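Local coordinates for putative branched-chain amino acid ABC transporter (Rhodospirillum rubrum ATCC 11170, PDB 3HUT), which probably binds a branched-chain amino acid or similar ligand outside the cytoplasmic membrane and delivers it to an ABC transporter, at residues S141-G146 and Q196-A201; A279-D284 and G317-T322. All coordinates share one frame; numbering follows the deposited sequence.

How the contacts relate
Both contacts are buried, but they serve different parts of a periplasmic binding protein and lie far apart, their centres about 29 Å from each other and their nearest atoms about 15 Å. Contact 1 pairs two parallel strands, 141-147 and 197-201, inside a mixed sheet; its bonds are mostly backbone to backbone, with small and branched apolar residues on both faces, and one tyrosine. Contact 2 joins helix 277-296 to the turn between strands 315-317 and 322-324, and there one carboxylate collects the polar bonds while methyl groups fill in around it. The two share no helix or strand. Contact 2 lies nearer the centre of the chain than contact 1.

Contact 1. Residues S141-G146 and Q196-A201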
ATOM      1  N   SER A 141      11.048  20.149  16.130  1.00 12.04           N
ATOM      2  CA  SER A 141      11.786  20.717  15.002  1.00 14.10           C
ATOM      3  C   SER A 141      12.423  19.564  14.240  1.00 14.02           C
ATOM      4  O   SER A 141      13.094  18.716  14.827  1.00 16.30           O
ATOM      5  CB  SER A 141      12.878  21.679  15.472  1.00 13.88           C
ATOM      6  OG  SER A 141      13.999  20.966  15.958  1.00 19.26           O
ATOM      7  N   VAL A 142      12.218  19.533  12.930  1.00 14.00           N
ATOM      8  CA  VAL A 142      12.766  18.451  12.129  1.00 12.86           C
ATOM      9  C   VAL A 142      13.310  18.928  10.789  1.00 13.28           C
ATOM     10  O   VAL A 142      13.012  20.033  10.326  1.00 11.94           O
ATOM     11  CB  VAL A 142      11.674  17.381  11.867  1.00 13.82           C
ATOM     12  CG1 VAL A 142      10.582  17.973  10.982  1.00 11.70           C
ATOM     13  CG2 VAL A 142      12.282  16.133  11.229  1.00 14.45           C
ATOM     14  N   ALA A 143      14.122  18.076  10.178  1.00 12.33           N
ATOM     15  CA  ALA A 143      14.687  18.350   8.871  1.00 10.77           C
ATOM     16  C   ALA A 143      13.968  17.372   7.952  1.00 11.42           C
ATOM     17  O   ALA A 143      13.834  16.192   8.283  1.00  9.90           O
ATOM     18  CB  ALA A 143      16.190  18.070   8.870  1.00 10.25           C
ATOM     19  N   VAL A 144      13.476  17.857   6.820  1.00 10.46           N
ATOM     20  CA  VAL A 144      12.794  16.978   5.886  1.00 11.04           C
ATOM     21  C   VAL A 144      13.608  16.881   4.606  1.00 12.57           C
ATOM     22  O   VAL A 144      13.937  17.894   3.990  1.00 13.97           O
ATOM     23  CB  VAL A 144      11.392  17.494   5.523  1.00 11.84           C
ATOM     24  CG1 VAL A 144      10.755  16.562   4.491  1.00 12.00           C
ATOM     25  CG2 VAL A 144      10.519  17.588   6.778  1.00  9.58           C
ATOM     26  N   ILE A 145      13.948  15.659   4.223  1.00 11.99           N
ATOM     27  CA  ILE A 145      14.701  15.425   3.002  1.00 12.45           C
ATOM     28  C   ILE A 145      13.826  14.515   2.156  1.00 12.85           C
ATOM     29  O   ILE A 145      13.476  13.416   2.586  1.00 13.49           O
ATOM     30  CB  ILE A 145      16.037  14.717   3.283  1.00 13.14           C
ATOM     31  CG1 ILE A 145      16.832  15.499   4.326  1.00 13.35           C
ATOM     32  CG2 ILE A 145      16.843  14.604   1.993  1.00 12.68           C
ATOM     33  CD1 ILE A 145      18.164  14.871   4.657  1.00 18.73           C
ATOM     34  N   GLY A 146      13.461  14.972   0.964  1.00 12.58           N
ATOM     35  CA  GLY A 146      12.606  14.164   0.117  1.00 13.42           C
ATOM     36  C   GLY A 146      12.961  14.149  -1.359  1.00 13.97           C
ATOM     37  O   GLY A 146      13.435  15.143  -1.913  1.00 15.70           O
ATOM     38  N   GLN A 196      16.089  18.588  15.621  1.00  9.95           N
ATOM     39  CA  GLN A 196      16.126  17.516  16.613  1.00  9.11           C
ATOM     40  C   GLN A 196      16.097  16.144  15.940  1.00  9.90           C
ATOM     41  O   GLN A 196      16.574  15.158  16.497  1.00  9.35           O
ATOM     42  CB  GLN A 196      14.933  17.613  17.561  1.00 11.07           C
ATOM     43  CG  GLN A 196      14.788  18.933  18.287  1.00 11.58           C
ATOM     44  CD  GLN A 196      13.507  18.986  19.093  1.00 15.91           C
ATOM     45  OE1 GLN A 196      12.454  18.555  18.621  1.00 13.71           O
ATOM     46  NE2 GLN A 196      13.585  19.520  20.311  1.00 14.54           N
ATOM     47  N   ALA A 197      15.529  16.083  14.743  1.00  8.56           N
ATOM     48  CA  ALA A 197      15.445  14.819  14.028  1.00 10.03           C
ATOM     49  C   ALA A 197      15.325  15.038  12.531  1.00 11.49           C
ATOM     50  O   ALA A 197      15.151  16.169  12.068  1.00 11.24           O
ATOM     51  CB  ALA A 197      14.255  14.007  14.533  1.00  8.96           C
ATOM     52  N   ILE A 198      15.409  13.939  11.788  1.00 10.68           N
ATOM     53  CA  ILE A 198      15.327  13.970  10.335  1.00 12.41           C
ATOM     54  C   ILE A 198      14.260  13.011   9.818  1.00 11.10           C
ATOM     55  O   ILE A 198      14.157  11.873  10.287  1.00 10.61           O
ATOM     56  CB  ILE A 198      16.680  13.553   9.706  1.00 13.63           C
ATOM     57  CG1 ILE A 198      17.793  14.465  10.222  1.00 14.33           C
ATOM     58  CG2 ILE A 198      16.590  13.608   8.179  1.00 14.61           C
ATOM     59  CD1 ILE A 198      19.185  14.038   9.791  1.00 16.24           C
ATOM     60  N   TYR A 199      13.461  13.480   8.864  1.00  8.26           N
ATOM     61  CA  TYR A 199      12.441  12.636   8.259  1.00  8.41           C
ATOM     62  C   TYR A 199      12.820  12.475   6.794  1.00  9.09           C
ATOM     63  O   TYR A 199      12.976  13.467   6.082  1.00  7.18           O
ATOM     64  CB  TYR A 199      11.048  13.267   8.341  1.00  8.89           C
ATOM     65  CG  TYR A 199      10.005  12.391   7.680  1.00  7.39           C
ATOM     66  CD1 TYR A 199       9.627  11.176   8.258  1.00  8.66           C
ATOM     67  CD2 TYR A 199       9.455  12.731   6.440  1.00  7.21           C
ATOM     68  CE1 TYR A 199       8.730  10.314   7.619  1.00  6.97           C
ATOM     69  CE2 TYR A 199       8.552  11.871   5.791  1.00  7.94           C
ATOM     70  CZ  TYR A 199       8.199  10.667   6.389  1.00  9.05           C
ATOM     71  OH  TYR A 199       7.323   9.801   5.763  1.00  9.97           O
ATOM     72  N   LEU A 200      12.970  11.232   6.346  1.00  8.13           N
ATOM     73  CA  LEU A 200      13.351  10.971   4.963  1.00  8.02           C
ATOM     74  C   LEU A 200      12.201  10.493   4.081  1.00  7.72           C
ATOM     75  O   LEU A 200      11.664   9.404   4.284  1.00  7.99           O
ATOM     76  CB  LEU A 200      14.470   9.922   4.913  1.00  7.58           C
ATOM     77  CG  LEU A 200      15.773  10.260   5.650  1.00  9.51           C
ATOM     78  CD1 LEU A 200      16.764   9.103   5.518  1.00  6.97           C
ATOM     79  CD2 LEU A 200      16.358  11.549   5.072  1.00  8.47           C
ATOM     80  N   ALA A 201      11.826  11.310   3.105  1.00  7.00           N
ATOM     81  CA  ALA A 201      10.781  10.928   2.171  1.00  7.27           C
ATOM     82  C   ALA A 201      11.530  10.424   0.950  1.00  8.88           C
ATOM     83  O   ALA A 201      11.597  11.109  -0.076  1.00  7.78           O
ATOM     84  CB  ALA A 201       9.921  12.138   1.809  1.00  8.10           C
TER
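S141, at the start of strand 141-147, meets Q196 in the loop leading into the neighbouring strand. Q196 N bonds S141 O (3.1 Å) and S141 OG (3.2 Å) at once, the serine hydroxyl sitting between its own N and carbonyl carbon (chi1 77°). The Q196 side chain, CG anti to the carbonyl carbon and extended beyond, returns OE1 to T140 N, its main partner, and over a longer 3.3 Å, well above the amide plane, to S141 N. An alanine here would probably leave T140 N and S141 N without this acceptor and this end of the pair less firmly joined. Regular parallel pairing follows: Y199 N to A143 O (2.8 Å), I145 N to Y199 O and A201 N to I145 O. I145 and L200 lie side by side, I145 CB to L200 CD2 3.7 Å, beta-branched isoleucine suiting the extended backbone. G146 lets A201 come close (CA to CA 4.2 Å), where a side chain would crowd A201 CB. Helix 204-216 covers the face of I145, I198 and L200; helices 126-136 and 150-165 cover that of V142, V144 and Y199, whose ring stacks on F159. Strand 169-176 pairs with the other edge of 141-147, inside the lobe's Rossmann-like sheet.

Contact 2. Residues A279-D284 and G317-T322; sequences AAHGYD and GVTGIT
D284 and T319 reach tip to tip where helix 277-296 packs against a type I beta turn, G317 to G320, in one lobe of the periplasmic-binding-protein fold. The aspartate's CG is anti to its carbonyl carbon (chi1 -81°), which carries the carboxylate out from the helix to the turn. There OD1 uses its syn lone pair for V318 N at 3.0 Å, while OD2 accepts two bonds: T319 OG1 on its anti lone pair at 2.6 Å, and T319 N at 2.9 Å from the syn side, tilted from the carboxylate plane. An aspartate can thus satisfy two successive N-H groups and a hydroxyl. K333 NZ also bonds T319 OG1, and its charge probably helps to balance the buried acid. G317 passes so close to OD2 that a side chain there would clash. V318 crosses Y283 at about a right angle, V318 CG1 lying 3.8 Å from Y283 CD2, and V318 CG2 touches the CB of A280, a residue small enough to admit it. Threonine serves twice: as OG1 meets the acid, its methyl CG2 sits over one face of the H281 ring in a CH-pi contact, 3.8 Å from the ring centroid and only 10° off the normal.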
ATOM      1  N   ALA A 279       1.726  -8.791  -3.183  1.00  8.81           N
ATOM      2  CA  ALA A 279       1.032 -10.045  -2.924  1.00  8.75           C
ATOM      3  C   ALA A 279       0.120  -9.865  -1.707  1.00  7.11           C
ATOM      4  O   ALA A 279      -1.015 -10.352  -1.683  1.00  7.02           O
ATOM      5  CB  ALA A 279       2.038 -11.148  -2.661  1.00  9.47           C
ATOM      6  N   ALA A 280       0.617  -9.150  -0.704  1.00  5.72           N
ATOM      7  CA  ALA A 280      -0.148  -8.911   0.516  1.00  4.45           C
ATOM      8  C   ALA A 280      -1.398  -8.065   0.253  1.00  6.17           C
ATOM      9  O   ALA A 280      -2.475  -8.354   0.770  1.00  3.54           O
ATOM     10  CB  ALA A 280       0.739  -8.232   1.550  1.00  6.64           C
ATOM     11  N   HIS A 281      -1.254  -7.012  -0.538  1.00  5.58           N
ATOM     12  CA  HIS A 281      -2.396  -6.167  -0.854  1.00  7.20           C
ATOM     13  C   HIS A 281      -3.376  -6.932  -1.739  1.00  7.65           C
ATOM     14  O   HIS A 281      -4.583  -6.716  -1.667  1.00  8.51           O
ATOM     15  CB  HIS A 281      -1.922  -4.881  -1.537  1.00  8.53           C
ATOM     16  CG  HIS A 281      -1.266  -3.919  -0.597  1.00 11.63           C
ATOM     17  ND1 HIS A 281      -1.986  -3.073   0.223  1.00 13.24           N
ATOM     18  CD2 HIS A 281       0.037  -3.708  -0.299  1.00  9.67           C
ATOM     19  CE1 HIS A 281      -1.152  -2.386   0.982  1.00 12.17           C
ATOM     20  NE2 HIS A 281       0.082  -2.753   0.686  1.00 12.01           N
ATOM     21  N   GLY A 282      -2.854  -7.833  -2.565  1.00  7.54           N
ATOM     22  CA  GLY A 282      -3.714  -8.628  -3.421  1.00  8.46           C
ATOM     23  C   GLY A 282      -4.491  -9.592  -2.544  1.00  8.80           C
ATOM     24  O   GLY A 282      -5.663  -9.889  -2.796  1.00  7.25           O
ATOM     25  N   TYR A 283      -3.829 -10.083  -1.499  1.00  6.78           N
ATOM     26  CA  TYR A 283      -4.460 -11.003  -0.562  1.00  7.99           C
ATOM     27  C   TYR A 283      -5.615 -10.286   0.141  1.00  8.28           C
ATOM     28  O   TYR A 283      -6.735 -10.801   0.200  1.00  9.30           O
ATOM     29  CB  TYR A 283      -3.440 -11.476   0.481  1.00  7.63           C
ATOM     30  CG  TYR A 283      -3.953 -12.557   1.412  1.00  8.30           C
ATOM     31  CD1 TYR A 283      -4.295 -13.822   0.930  1.00  8.61           C
ATOM     32  CD2 TYR A 283      -4.065 -12.325   2.784  1.00  6.15           C
ATOM     33  CE1 TYR A 283      -4.731 -14.833   1.794  1.00  7.71           C
ATOM     34  CE2 TYR A 283      -4.501 -13.326   3.655  1.00  7.99           C
ATOM     35  CZ  TYR A 283      -4.830 -14.579   3.154  1.00  9.02           C
ATOM     36  OH  TYR A 283      -5.254 -15.577   4.013  1.00  8.86           O
ATOM     37  N   ASP A 284      -5.338  -9.099   0.677  1.00  7.56           N
ATOM     38  CA  ASP A 284      -6.362  -8.331   1.376  1.00  8.15           C
ATOM     39  C   ASP A 284      -7.481  -7.865   0.451  1.00  8.59           C
ATOM     40  O   ASP A 284      -8.644  -7.812   0.856  1.00  5.97           O
ATOM     41  CB  ASP A 284      -5.748  -7.110   2.075  1.00  8.18           C
ATOM     42  CG  ASP A 284      -5.098  -7.460   3.402  1.00 10.93           C
ATOM     43  OD1 ASP A 284      -5.151  -8.643   3.801  1.00  8.63           O
ATOM     44  OD2 ASP A 284      -4.532  -6.546   4.049  1.00  8.54           O
ATOM     45  N   GLY A 317      -6.751  -6.985   7.917  1.00 10.32           N
ATOM     46  CA  GLY A 317      -5.906  -7.503   6.850  1.00  9.50           C
ATOM     47  C   GLY A 317      -4.463  -7.729   7.249  1.00 10.16           C
ATOM     48  O   GLY A 317      -4.034  -7.321   8.333  1.00 10.00           O
ATOM     49  N   VAL A 318      -3.711  -8.394   6.376  1.00  8.50           N
ATOM     50  CA  VAL A 318      -2.303  -8.644   6.644  1.00  8.28           C
ATOM     51  C   VAL A 318      -1.534  -7.352   6.406  1.00  8.13           C
ATOM     52  O   VAL A 318      -0.364  -7.242   6.770  1.00  7.33           O
ATOM     53  CB  VAL A 318      -1.745  -9.766   5.739  1.00  8.55           C
ATOM     54  CG1 VAL A 318      -2.540 -11.043   5.969  1.00  8.41           C
ATOM     55  CG2 VAL A 318      -1.806  -9.353   4.275  1.00  7.16           C
ATOM     56  N   THR A 319      -2.206  -6.374   5.799  1.00  7.40           N
ATOM     57  CA  THR A 319      -1.594  -5.077   5.531  1.00  7.76           C
ATOM     58  C   THR A 319      -2.054  -4.083   6.594  1.00  7.58           C
ATOM     59  O   THR A 319      -1.830  -2.882   6.465  1.00  7.03           O
ATOM     60  CB  THR A 319      -1.960  -4.532   4.120  1.00  9.20           C
ATOM     61  OG1 THR A 319      -3.367  -4.259   4.042  1.00  9.64           O
ATOM     62  CG2 THR A 319      -1.580  -5.545   3.045  1.00  8.01           C
ATOM     63  N   GLY A 320      -2.697  -4.605   7.641  1.00  7.38           N
ATOM     64  CA  GLY A 320      -3.165  -3.774   8.738  1.00  9.55           C
ATOM     65  C   GLY A 320      -4.667  -3.580   8.791  1.00  9.53           C
ATOM     66  O   GLY A 320      -5.376  -3.906   7.842  1.00  9.79           O
ATOM     67  N   ILE A 321      -5.159  -3.050   9.906  1.00  9.19           N
ATOM     68  CA  ILE A 321      -6.589  -2.803  10.047  1.00 10.17           C
ATOM     69  C   ILE A 321      -6.948  -1.758   8.997  1.00  9.44           C
ATOM     70  O   ILE A 321      -6.404  -0.656   9.006  1.00  8.13           O
ATOM     71  CB  ILE A 321      -6.922  -2.287  11.461  1.00 11.75           C
ATOM     72  CG1 ILE A 321      -6.589  -3.381  12.481  1.00 13.40           C
ATOM     73  CG2 ILE A 321      -8.390  -1.876  11.534  1.00 11.34           C
ATOM     74  CD1 ILE A 321      -6.953  -3.047  13.919  1.00 19.08           C
ATOM     75  N   THR A 322      -7.872  -2.118   8.105  1.00  7.77           N
ATOM     76  CA  THR A 322      -8.278  -1.267   6.989  1.00  6.56           C
ATOM     77  C   THR A 322      -9.715  -0.742   7.024  1.00  7.58           C
ATOM     78  O   THR A 322     -10.651  -1.481   7.332  1.00  6.51           O
ATOM     79  CB  THR A 322      -8.067  -2.032   5.667  1.00  7.79           C
ATOM     80  OG1 THR A 322      -6.687  -2.410   5.560  1.00  7.12           O
ATOM     81  CG2 THR A 322      -8.460  -1.177   4.471  1.00  7.95           C
TER